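Local coordinates for protein amino acid amide racemase (Ochrobactrum anthropi, PDB 6GIO) that binds pyridoxal-5'-phosphate and has the fold type I architecture of class-III aminotransferases, at residues C[36-39]-C[43-46]; C[32-37]-C[403-408]; C[181-186]-C[221-226]; C[214-219]-C[254-259]; C[145-150]-C[155-160]. One frame throughout, in Å; residues are numbered along the deposited sequence.

Contact 1. Residues C[36-39]-C[43-46]; sequences LIEE and SILD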
# COMPACT_ATOMS: atom_id res chain seq x y z
N LEU C 36 -18.38 -9.14 14.69
CA LEU C 36 -17.05 -9.71 14.61
C LEU C 36 -16.97 -10.85 15.62
O LEU C 36 -17.54 -10.76 16.71
CB LEU C 36 -15.96 -8.68 14.91
CG LEU C 36 -15.82 -7.62 13.81
CD1 LEU C 36 -14.95 -6.47 14.29
CD2 LEU C 36 -15.27 -8.22 12.51
N ILE C 37 -16.25 -11.92 15.26
CA ILE C 37 -16.17 -13.09 16.14
C ILE C 37 -14.83 -13.15 16.85
O ILE C 37 -13.79 -13.28 16.24
CB ILE C 37 -16.38 -14.42 15.38
CG1 ILE C 37 -17.53 -14.31 14.39
CG2 ILE C 37 -16.54 -15.58 16.37
CD1 ILE C 37 -18.87 -13.94 14.97
N GLU C 38 -14.88 -13.03 18.16
CA GLU C 38 -13.68 -13.13 18.98
C GLU C 38 -13.28 -14.58 19.06
O GLU C 38 -14.13 -15.46 18.98
CB GLU C 38 -13.96 -12.57 20.38
CG GLU C 38 -12.77 -12.63 21.33
CD GLU C 38 -12.84 -11.61 22.48
OE1 GLU C 38 -13.97 -11.32 22.97
OE2 GLU C 38 -11.76 -11.11 22.89
N GLU C 39 -11.99 -14.83 19.20
CA GLU C 39 -11.52 -16.15 19.57
C GLU C 39 -12.31 -16.65 20.80
O GLU C 39 -12.60 -15.88 21.72
CB GLU C 39 -10.02 -16.13 19.84
CG GLU C 39 -9.41 -17.52 20.09
CD GLU C 39 -7.93 -17.45 20.38
OE1 GLU C 39 -7.52 -16.67 21.28
OE2 GLU C 39 -7.17 -18.18 19.70
N SER C 43 -19.64 -13.10 19.89
CA SER C 43 -20.00 -12.29 18.73
C SER C 43 -20.15 -10.82 19.10
O SER C 43 -21.08 -10.47 19.81
CB SER C 43 -21.31 -12.81 18.16
OG SER C 43 -21.94 -11.85 17.33
N ILE C 44 -19.28 -9.96 18.58
CA ILE C 44 -19.20 -8.55 19.00
C ILE C 44 -19.81 -7.63 17.94
O ILE C 44 -19.51 -7.77 16.78
CB ILE C 44 -17.74 -8.14 19.19
CG1 ILE C 44 -17.03 -9.13 20.12
CG2 ILE C 44 -17.62 -6.69 19.71
CD1 ILE C 44 -17.65 -9.26 21.48
N LEU C 45 -20.65 -6.69 18.35
CA LEU C 45 -21.23 -5.73 17.41
C LEU C 45 -20.15 -4.73 16.96
O LEU C 45 -19.52 -4.09 17.78
CB LEU C 45 -22.43 -5.01 18.04
CG LEU C 45 -23.07 -3.93 17.15
CD1 LEU C 45 -23.54 -4.47 15.80
CD2 LEU C 45 -24.24 -3.24 17.84
N ASP C 46 -19.95 -4.60 15.65
CA ASP C 46 -18.87 -3.76 15.18
C ASP C 46 -19.35 -2.36 14.87
O ASP C 46 -19.88 -2.10 13.80
CB ASP C 46 -18.13 -4.34 13.97
CG ASP C 46 -16.85 -3.50 13.61
OD1 ASP C 46 -16.24 -2.95 14.57
OD2 ASP C 46 -16.49 -3.40 12.40
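Leu36 and Ile44 face each other as the hydrogen-bonded pair of a beta hairpin, in which strand 35-38 runs antiparallel to strand 43-46. The two short strand axes come within 4.7 Å. Leu36 gives its N-H to Ile44 O, and its own O accepts from Ile44 N. Both bonds measure 2.7 Å between the N of one residue and the O of the other, and the second is almost straight, at 177°. Leu36 O also has Ser43 CA beside it, in a CA-H...O contact. The Leu36 side chain runs along the sheet toward Asp46, on the face it shares with Ile44. CG sits beside the backbone N (chi1 -69°), and Leu36 CD1 packs against the Asp46 carboxylate, 3.6 Å from Asp46 CG. Ser48 and Tyr58 hold the polar ends of that carboxylate, and Leu36 CD1 lies against its carbon. Gly76 of the second subunit packs on Leu36 as well.

Ile37 follows as a non-hydrogen-bonded pair with Ser43, CA to CA 4.7 Å. Its side chain is on the other face, where the CD1 methyl of Ile37 reaches to 4.2 Å from Ser43 CB. Its backbone bonds to strand 28-32. Glu38 closes the strand. Its carboxylate is held by Arg42 in the turn and by Tyr380, and Glu38 OE1 passes Ile44 CD1 at 4.5 Å.

Contact 2. Residues C[32-37]-C[403-408]; sequences KGNRLI and TLTEPE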
# COMPACT_ATOMS: atom_id res chain seq x y z
N LYS C 32 -19.32 -11.74 10.65
CA LYS C 32 -20.58 -12.08 10.02
C LYS C 32 -21.57 -10.96 10.17
O LYS C 32 -21.97 -10.61 11.30
CB LYS C 32 -21.18 -13.37 10.62
CG LYS C 32 -22.41 -13.86 9.88
CD LYS C 32 -23.24 -14.81 10.74
CE LYS C 32 -24.53 -15.20 10.02
NZ LYS C 32 -24.60 -16.68 9.83
N GLY C 33 -21.99 -10.41 9.02
CA GLY C 33 -22.86 -9.27 9.01
C GLY C 33 -22.13 -8.10 9.60
O GLY C 33 -20.97 -7.82 9.27
N ASN C 34 -22.80 -7.42 10.50
CA ASN C 34 -22.19 -6.32 11.22
C ASN C 34 -21.53 -6.80 12.53
O ASN C 34 -21.23 -5.97 13.39
CB ASN C 34 -23.26 -5.25 11.47
CG ASN C 34 -23.94 -4.80 10.17
OD1 ASN C 34 -23.31 -4.68 9.13
ND2 ASN C 34 -25.25 -4.62 10.22
N ARG C 35 -21.27 -8.09 12.68
CA ARG C 35 -20.63 -8.58 13.93
C ARG C 35 -19.27 -9.22 13.69
O ARG C 35 -19.03 -9.75 12.61
CB ARG C 35 -21.54 -9.58 14.66
CG ARG C 35 -22.99 -9.12 14.82
CD ARG C 35 -23.78 -10.08 15.72
NE ARG C 35 -23.39 -9.88 17.11
CZ ARG C 35 -23.92 -8.96 17.91
NH1 ARG C 35 -23.47 -8.85 19.16
NH2 ARG C 35 -24.91 -8.16 17.50
N LEU C 36 -18.38 -9.14 14.69
CA LEU C 36 -17.05 -9.71 14.61
C LEU C 36 -16.97 -10.85 15.62
O LEU C 36 -17.54 -10.76 16.71
CB LEU C 36 -15.96 -8.68 14.91
CG LEU C 36 -15.82 -7.62 13.81
CD1 LEU C 36 -14.95 -6.47 14.29
CD2 LEU C 36 -15.27 -8.22 12.51
N ILE C 37 -16.25 -11.92 15.26
CA ILE C 37 -16.17 -13.09 16.14
C ILE C 37 -14.83 -13.15 16.85
O ILE C 37 -13.79 -13.28 16.24
CB ILE C 37 -16.38 -14.42 15.38
CG1 ILE C 37 -17.53 -14.31 14.39
CG2 ILE C 37 -16.54 -15.58 16.37
CD1 ILE C 37 -18.87 -13.94 14.97
N THR C 403 -24.46 -1.10 6.70
CA THR C 403 -25.52 -2.08 6.82
C THR C 403 -26.03 -2.24 8.25
O THR C 403 -26.81 -3.15 8.52
CB THR C 403 -25.00 -3.44 6.33
OG1 THR C 403 -23.74 -3.71 6.96
CG2 THR C 403 -24.81 -3.41 4.79
N LEU C 404 -25.61 -1.36 9.14
CA LEU C 404 -26.07 -1.38 10.52
C LEU C 404 -27.61 -1.38 10.58
O LEU C 404 -28.28 -0.55 9.94
CB LEU C 404 -25.48 -0.20 11.29
CG LEU C 404 -25.67 -0.23 12.82
CD1 LEU C 404 -24.81 -1.30 13.48
CD2 LEU C 404 -25.39 1.15 13.41
N THR C 405 -28.18 -2.31 11.35
CA THR C 405 -29.67 -2.41 11.45
C THR C 405 -30.23 -1.55 12.58
O THR C 405 -29.50 -1.11 13.48
CB THR C 405 -30.15 -3.86 11.63
OG1 THR C 405 -29.75 -4.36 12.90
CG2 THR C 405 -29.59 -4.74 10.55
N GLU C 406 -31.54 -1.30 12.54
CA GLU C 406 -32.18 -0.54 13.62
C GLU C 406 -32.13 -1.24 14.98
O GLU C 406 -31.84 -0.60 15.97
CB GLU C 406 -33.55 -0.03 13.23
CG GLU C 406 -33.42 1.06 12.16
CD GLU C 406 -34.74 1.62 11.66
OE1 GLU C 406 -35.61 1.96 12.48
OE2 GLU C 406 -34.89 1.78 10.43
N PRO C 407 -32.32 -2.57 15.04
CA PRO C 407 -32.09 -3.24 16.32
C PRO C 407 -30.68 -3.12 16.84
O PRO C 407 -30.47 -3.07 18.05
CB PRO C 407 -32.41 -4.71 16.01
CG PRO C 407 -33.43 -4.61 14.90
CD PRO C 407 -33.01 -3.44 14.07
N GLU C 408 -29.71 -3.11 15.93
CA GLU C 408 -28.32 -2.94 16.33
C GLU C 408 -28.06 -1.52 16.83
O GLU C 408 -27.25 -1.32 17.74
CB GLU C 408 -27.40 -3.33 15.18
CG GLU C 408 -27.32 -4.81 14.96
CD GLU C 408 -26.71 -5.20 13.64
OE1 GLU C 408 -26.62 -4.36 12.72
OE2 GLU C 408 -26.34 -6.39 13.53
O HOH W 1 -25.29 -8.25 11.71
O HOH W 2 -26.53 -8.18 15.14
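Thr403 meets Asn34 where a type II' beta turn, Lys32 to Arg35, touches the capped start of helix 406-424. The turn joins strand 28-32 to strand 35-38. Asn34 is the hub, with its amide lying between Thr403 and Glu408. Thr403 OG1 is modelled 2.4 Å from Asn34 OD1, shorter than a normal hydrogen bond, so the detail of this pair is doubtful. The Thr403 hydroxyl lies between the backbone N and the carbonyl carbon (chi1 49°), which turns it to the amide. Thr403 O in turn takes a weak bond from Asn34 ND2. Leu404 lays its CA 3.4 Å from Asn34 ND2.

Thr405 is the N-cap. Thr405 OG1 accepts from Glu408 N at 3.3 Å, and Thr405 N donates to Glu408 OE1 at 2.9 Å, which together make a capping box. The extended chain of Glu408 carries its carboxylate back to Thr405 N and Asn34. Glu408 OE1 also accepts from Asn34 ND2 at 2.9 Å, on the syn lone pair, while Thr405 N arrives on the anti side, tilted 27° out of the carboxylate plane. The amide and carboxylate planes are 62° apart. Two donors therefore grip OE1 and fix the carboxylate. Arg35 forms a salt bridge with Glu411. Water 1 completes the joint: it accepts from Asn34 N at 2.9 Å and donates to Glu408 OE2 at 2.8 Å.

Contact 3. Residues C[181-186]-C[221-226]; sequences AVLELL and LEALQD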
# COMPACT_ATOMS: atom_id res chain seq x y z
N ALA C 181 -11.66 33.98 10.94
CA ALA C 181 -10.32 34.11 11.44
C ALA C 181 -9.35 33.25 10.64
O ALA C 181 -8.23 33.64 10.36
CB ALA C 181 -10.26 33.76 12.93
N VAL C 182 -9.77 32.04 10.28
CA VAL C 182 -8.88 31.17 9.54
C VAL C 182 -8.66 31.71 8.10
O VAL C 182 -7.53 31.82 7.62
CB VAL C 182 -9.39 29.76 9.60
CG1 VAL C 182 -8.62 28.84 8.67
CG2 VAL C 182 -9.22 29.28 11.05
N LEU C 183 -9.74 32.14 7.48
CA LEU C 183 -9.64 32.74 6.15
C LEU C 183 -8.76 33.96 6.17
O LEU C 183 -7.99 34.20 5.24
CB LEU C 183 -11.02 33.11 5.62
CG LEU C 183 -11.91 31.91 5.36
CD1 LEU C 183 -13.37 32.37 5.16
CD2 LEU C 183 -11.40 31.04 4.20
N GLU C 184 -8.88 34.77 7.22
CA GLU C 184 -8.08 36.02 7.37
C GLU C 184 -6.58 35.66 7.46
O GLU C 184 -5.80 36.25 6.78
CB GLU C 184 -8.65 36.86 8.53
CG GLU C 184 -7.72 37.90 9.12
CD GLU C 184 -8.30 39.03 9.97
OE1 GLU C 184 -8.01 39.10 11.17
OE2 GLU C 184 -8.99 39.86 9.43
N LEU C 185 -6.25 34.69 8.30
CA LEU C 185 -4.92 34.18 8.47
C LEU C 185 -4.32 33.68 7.15
O LEU C 185 -3.16 33.95 6.86
CB LEU C 185 -4.92 33.06 9.54
CG LEU C 185 -3.60 32.43 9.94
CD1 LEU C 185 -2.58 33.44 10.40
CD2 LEU C 185 -3.85 31.45 11.07
N LEU C 186 -5.11 32.97 6.35
CA LEU C 186 -4.65 32.49 5.05
C LEU C 186 -4.42 33.65 4.12
O LEU C 186 -3.39 33.68 3.41
CB LEU C 186 -5.63 31.53 4.41
CG LEU C 186 -5.31 30.98 3.03
CD1 LEU C 186 -4.07 30.08 3.09
CD2 LEU C 186 -6.50 30.24 2.44
N LEU C 221 -15.56 25.76 4.12
CA LEU C 221 -14.79 25.01 3.15
C LEU C 221 -15.00 25.58 1.75
O LEU C 221 -14.04 25.62 0.97
CB LEU C 221 -15.16 23.53 3.19
CG LEU C 221 -14.70 22.78 4.46
CD1 LEU C 221 -15.03 21.32 4.34
CD2 LEU C 221 -13.20 22.95 4.73
N GLU C 222 -16.22 25.99 1.41
CA GLU C 222 -16.48 26.61 0.10
C GLU C 222 -15.75 27.92 -0.07
O GLU C 222 -15.27 28.24 -1.16
CB GLU C 222 -17.99 26.83 -0.16
CG GLU C 222 -18.26 27.35 -1.59
CD GLU C 222 -19.73 27.37 -1.98
OE1 GLU C 222 -20.60 27.06 -1.16
OE2 GLU C 222 -20.03 27.72 -3.14
N ALA C 223 -15.67 28.70 1.01
CA ALA C 223 -14.94 29.97 0.95
C ALA C 223 -13.42 29.72 0.83
O ALA C 223 -12.71 30.46 0.15
CB ALA C 223 -15.26 30.83 2.17
N LEU C 224 -12.93 28.67 1.50
CA LEU C 224 -11.54 28.26 1.39
C LEU C 224 -11.19 27.82 -0.02
O LEU C 224 -10.13 28.15 -0.52
CB LEU C 224 -11.28 27.05 2.31
CG LEU C 224 -9.91 26.43 2.22
CD1 LEU C 224 -8.84 27.43 2.57
CD2 LEU C 224 -9.84 25.25 3.19
N GLN C 225 -12.06 27.02 -0.61
CA GLN C 225 -11.90 26.56 -1.98
C GLN C 225 -11.73 27.78 -2.89
O GLN C 225 -10.74 27.89 -3.62
CB GLN C 225 -13.12 25.73 -2.40
CG GLN C 225 -13.22 25.41 -3.88
CD GLN C 225 -14.57 24.86 -4.24
OE1 GLN C 225 -14.74 23.65 -4.34
NE2 GLN C 225 -15.55 25.76 -4.41
N ASP C 226 -12.65 28.72 -2.76
CA ASP C 226 -12.71 29.90 -3.63
C ASP C 226 -11.47 30.81 -3.47
O ASP C 226 -10.96 31.30 -4.48
CB ASP C 226 -13.99 30.71 -3.36
CG ASP C 226 -15.27 30.00 -3.83
OD1 ASP C 226 -15.20 28.91 -4.43
OD2 ASP C 226 -16.37 30.52 -3.57
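Leu183 and Leu186 of helix 179-191 reach across to Ala223 and Leu224 of helix 220-229. The two short helical segments run nearly parallel, 12° apart in direction, with axes 10.7 Å from each other. The gap is bridged by side chains, and the contact is wholly apolar. Leu183 has CG beside its backbone N (chi1 -66°), and its side chain sets off toward the other helix. This spreads its two methyls over the Ala223-Leu224 step. Leu183 CD1 rests on Ala223 CB at 3.9 Å. Leu183 CD2 lies against the backbone of the next residue, 3.9 Å from Leu224 N, and is 4.4 Å from Leu224 CB. One leucine thus straddles two consecutive residues.

Leu186, one turn further on, takes a different first torsion. With CG opposite the backbone N (chi1 178°), it meets Leu224, whose first torsion is similar. The two leucines cross at about a right angle, and each gives one methyl: Leu186 CD2 to Leu224 CD1 is 3.7 Å.

Phe220 and Arg227 add to the surface that Leu183 touches, the first also touching Val182. Helices packed on parallel strands are the alpha/beta arrangement of the large, PLP-binding domain of fold type I. Here Leu186 packs on Ile133 of strand 131-135. Leu224 packs on Phe135 of the same strand and on Ile204 of strand 199-204, so the helix pair sits against these two parallel strands of one mixed sheet.

Contact 4. Residues C[214-219]-C[254-259]; sequences VVPPPA and QHEGLE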
# COMPACT_ATOMS: atom_id res chain seq x y z
N VAL C 214 -14.64 16.61 13.53
CA VAL C 214 -15.09 17.98 13.53
C VAL C 214 -15.75 18.36 12.21
O VAL C 214 -15.11 18.34 11.17
CB VAL C 214 -13.90 18.93 13.80
CG1 VAL C 214 -14.34 20.39 13.76
CG2 VAL C 214 -13.27 18.62 15.13
N VAL C 215 -17.03 18.71 12.25
CA VAL C 215 -17.69 19.25 11.08
C VAL C 215 -17.45 20.75 11.06
O VAL C 215 -17.78 21.47 12.02
CB VAL C 215 -19.21 19.04 11.10
CG1 VAL C 215 -19.87 19.58 9.81
CG2 VAL C 215 -19.55 17.56 11.26
N PRO C 216 -16.90 21.26 9.95
CA PRO C 216 -16.64 22.67 9.93
C PRO C 216 -17.93 23.50 10.01
O PRO C 216 -19.01 22.97 9.72
CB PRO C 216 -15.95 22.89 8.58
CG PRO C 216 -16.55 21.84 7.71
CD PRO C 216 -16.69 20.64 8.63
N PRO C 217 -17.80 24.80 10.38
CA PRO C 217 -18.88 25.76 10.29
C PRO C 217 -19.33 25.89 8.85
O PRO C 217 -18.50 25.86 7.96
CB PRO C 217 -18.25 27.10 10.72
CG PRO C 217 -16.89 26.78 11.23
CD PRO C 217 -16.51 25.47 10.63
N PRO C 218 -20.63 26.00 8.62
CA PRO C 218 -21.17 26.08 7.27
C PRO C 218 -20.51 27.14 6.44
O PRO C 218 -20.23 28.20 6.94
CB PRO C 218 -22.64 26.48 7.50
CG PRO C 218 -22.94 25.90 8.84
CD PRO C 218 -21.69 26.09 9.65
N ALA C 219 -20.25 26.83 5.18
CA ALA C 219 -19.75 27.78 4.17
C ALA C 219 -18.24 27.98 4.26
O ALA C 219 -17.66 28.51 3.32
CB ALA C 219 -20.47 29.13 4.25
N GLN C 254 -20.11 16.92 -0.93
CA GLN C 254 -21.35 17.43 -1.53
C GLN C 254 -22.24 18.14 -0.50
O GLN C 254 -23.13 18.87 -0.89
CB GLN C 254 -22.14 16.32 -2.24
CG GLN C 254 -21.43 15.73 -3.44
CD GLN C 254 -22.12 14.54 -4.06
OE1 GLN C 254 -22.34 13.51 -3.42
NE2 GLN C 254 -22.35 14.64 -5.37
N HIS C 255 -22.00 17.92 0.80
CA HIS C 255 -22.65 18.69 1.84
C HIS C 255 -22.11 20.14 1.90
O HIS C 255 -22.74 21.00 2.47
CB HIS C 255 -22.38 18.06 3.23
CG HIS C 255 -23.02 16.73 3.43
ND1 HIS C 255 -24.38 16.57 3.63
CD2 HIS C 255 -22.49 15.48 3.47
CE1 HIS C 255 -24.65 15.29 3.76
NE2 HIS C 255 -23.53 14.61 3.67
N GLU C 256 -20.91 20.38 1.37
CA GLU C 256 -20.14 21.59 1.68
C GLU C 256 -19.99 22.52 0.48
O GLU C 256 -19.25 23.49 0.59
CB GLU C 256 -18.75 21.21 2.18
CG GLU C 256 -18.75 20.41 3.48
CD GLU C 256 -19.05 21.26 4.69
OE1 GLU C 256 -19.05 22.52 4.55
OE2 GLU C 256 -19.29 20.67 5.77
N GLY C 257 -20.69 22.24 -0.62
CA GLY C 257 -20.70 23.15 -1.78
C GLY C 257 -19.37 23.13 -2.54
O GLY C 257 -19.00 24.09 -3.22
N LEU C 258 -18.63 22.03 -2.41
CA LEU C 258 -17.27 21.91 -2.98
C LEU C 258 -17.29 21.29 -4.40
O LEU C 258 -18.12 20.45 -4.70
CB LEU C 258 -16.40 21.07 -2.04
CG LEU C 258 -16.00 21.66 -0.67
CD1 LEU C 258 -15.12 20.68 0.07
CD2 LEU C 258 -15.27 22.98 -0.86
N GLU C 259 -16.38 21.74 -5.25
CA GLU C 259 -16.22 21.19 -6.62
C GLU C 259 -14.75 20.94 -6.80
O GLU C 259 -14.05 21.76 -7.39
CB GLU C 259 -16.75 22.15 -7.68
CG GLU C 259 -18.26 22.22 -7.68
CD GLU C 259 -18.76 23.40 -8.48
OE1 GLU C 259 -18.84 24.51 -7.94
OE2 GLU C 259 -19.04 23.20 -9.66
O HOH W 3 -20.23 22.98 7.41
O HOH W 4 -17.74 24.24 5.70
O HOH W 5 -21.29 24.16 4.47
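Glu256 points its carboxylate at Pro216, the two side chains coming from opposite directions. From CB onward, CG lies beside the backbone N (chi1 -63°), and the chain bends at chi2 (-75°). This carries Glu256 CD to 4.0 Å from Pro216 CG. Glu256 OE2 comes nearest, 3.6 Å from the same Pro216 CG and 3.9 Å from Pro216 CD, and it also passes Val215 CG1 at 4.2 Å. The direct contact is therefore of a carboxylate with Pro216 CG and CD and a Val215 methyl.

Water carries the polar link to the loop. Water 5 accepts from Ala219 N at 3.0 Å and donates to Glu256 OE1 at 2.8 Å. Water 3 lies between Pro216 O and Glu256 OE2, though its protons may be shared with other acceptors nearby. Ala219 is the N-cap of helix 220-229, so the carboxylate is tied by water to the start of that helix. OE2 also forms a salt bridge with Arg349 of strand 343-349, which probably offsets the buried charge.

The loop after strand 199-204 and the loop before strand 262-265 thus meet beside helix 220-229, whose Leu221 touches both Pro216 and Glu256.

Contact 5. Residues C[145-150]-C[155-160]; sequences GSMGIS and MTHTLP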
# COMPACT_ATOMS: atom_id res chain seq x y z
N GLY C 145 5.47 10.49 2.43
CA GLY C 145 4.95 11.66 1.67
C GLY C 145 3.59 12.18 2.19
O GLY C 145 3.32 13.39 2.22
N SER C 146 2.74 11.25 2.62
CA SER C 146 1.41 11.61 3.07
C SER C 146 1.40 12.17 4.52
O SER C 146 0.66 13.13 4.85
CB SER C 146 0.50 10.38 2.91
OG SER C 146 1.04 9.22 3.55
N MET C 147 2.24 11.57 5.38
CA MET C 147 2.45 12.07 6.74
C MET C 147 3.09 13.46 6.70
O MET C 147 2.79 14.33 7.53
CB MET C 147 3.34 11.11 7.50
CG MET C 147 3.64 11.51 8.93
SD MET C 147 4.67 10.25 9.74
CE MET C 147 6.24 10.53 8.93
N GLY C 148 3.94 13.69 5.71
CA GLY C 148 4.59 14.98 5.51
C GLY C 148 3.67 16.18 5.34
O GLY C 148 4.06 17.32 5.64
N ILE C 149 2.47 15.95 4.83
CA ILE C 149 1.49 17.04 4.65
C ILE C 149 0.40 16.98 5.72
O ILE C 149 -0.56 17.72 5.67
CB ILE C 149 0.89 17.03 3.23
CG1 ILE C 149 0.21 15.70 2.94
CG2 ILE C 149 1.97 17.32 2.20
CD1 ILE C 149 -0.91 15.81 1.94
N SER C 150 0.56 16.10 6.70
CA SER C 150 -0.42 15.93 7.74
C SER C 150 -0.16 16.85 8.93
O SER C 150 0.98 17.21 9.19
CB SER C 150 -0.43 14.48 8.20
OG SER C 150 -0.89 13.64 7.14
N MET C 155 1.93 12.43 14.62
CA MET C 155 3.10 12.45 13.71
C MET C 155 4.08 13.64 13.90
O MET C 155 4.95 13.92 13.06
CB MET C 155 2.60 12.36 12.27
CG MET C 155 1.75 11.10 12.05
SD MET C 155 0.25 11.26 11.05
CE MET C 155 -0.13 13.01 11.24
N THR C 156 4.00 14.30 15.05
CA THR C 156 4.94 15.40 15.35
C THR C 156 6.33 14.86 15.76
O THR C 156 7.23 15.64 16.07
CB THR C 156 4.39 16.29 16.48
OG1 THR C 156 4.18 15.49 17.67
CG2 THR C 156 3.08 16.96 16.06
N HIS C 157 6.49 13.54 15.78
CA HIS C 157 7.83 12.96 15.94
C HIS C 157 8.73 13.25 14.72
O HIS C 157 9.92 13.08 14.81
CB HIS C 157 7.75 11.45 16.23
CG HIS C 157 6.84 10.71 15.31
ND1 HIS C 157 7.01 10.69 13.93
CD2 HIS C 157 5.73 9.96 15.56
CE1 HIS C 157 6.04 9.98 13.39
NE2 HIS C 157 5.25 9.53 14.35
N THR C 158 8.15 13.72 13.60
CA THR C 158 8.87 13.92 12.33
C THR C 158 8.47 15.27 11.75
O THR C 158 7.29 15.64 11.77
CB THR C 158 8.51 12.80 11.31
OG1 THR C 158 8.76 11.53 11.92
CG2 THR C 158 9.30 12.92 9.99
N LEU C 159 9.44 16.01 11.23
CA LEU C 159 9.17 17.35 10.69
C LEU C 159 8.29 17.28 9.46
O LEU C 159 8.38 16.34 8.70
CB LEU C 159 10.50 18.04 10.34
CG LEU C 159 11.38 18.53 11.50
CD1 LEU C 159 12.57 19.28 10.94
CD2 LEU C 159 10.63 19.44 12.48
N PRO C 160 7.43 18.27 9.26
CA PRO C 160 6.70 18.23 7.99
C PRO C 160 7.55 18.47 6.76
O PRO C 160 8.62 19.02 6.83
CB PRO C 160 5.70 19.40 8.10
CG PRO C 160 5.84 19.95 9.49
CD PRO C 160 7.17 19.51 10.01
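The His157 ring has Met147 SD at its edge, a Met-aromatic contact with the sulfur 5.0 Å from the ring centroid and 75° off the ring normal. Met155 CA lies over one face of the ring, offset toward the rim, 3.7 Å above its plane. Thr158 OG1 is at the edge in the ring plane, hydrogen-bonded with His157 ND1 at 2.8 Å. Phe291 of the second subunit meets this ring with planes at about 55°.

Met147 is the main apolar piece. It runs straight out from the helix, CG opposite its backbone N (chi1 180°), and bends only at chi3. It slides past Met155 in the opposite direction, Met147 CG being 3.6 Å from Met155 CB, and Met147 CE ends 4.0 Å from Thr158 CB. Met155 bends back to Ser150, but its methyl is modelled unusually close there, so its placement is doubtful. Pro160 CB rests on Gly148 O at 3.6 Å.

Ser150 OG donates to Ser146 O, and it is also hydrogen-bonded to His140 N, a residue of the cofactor pocket. The type I turn Met147 to Ser150 packs against the type I turn Met155 to Thr158 at the dimer interface, with the Ser150 side chain about 7 Å from the pyridoxal-5'-phosphate.

Contacts 1 and 2 touch, their centres 10 Å apart, and both use strand 35-38 of the first mixed sheet. Contact 2 pairs residues from near the two ends of the chain, so contacts 3, 4 and 5 all lie inside the loop it closes. Contact 5 comes next after contact 1 in sequence. Contacts 3 and 4 then alternate their segments and meet beside helix 220-229, with centres 12 Å apart. Centre to centre, they lie about 44 and 35 Å from contact 1. Contacts 1 and 2 thus join the hairpin to the start of helix 406-424, while contacts 3 to 5 lie round the sheet of the cofactor-binding domain. Contacts 1 and 5, centres about 34 Å apart, both reach the second subunit.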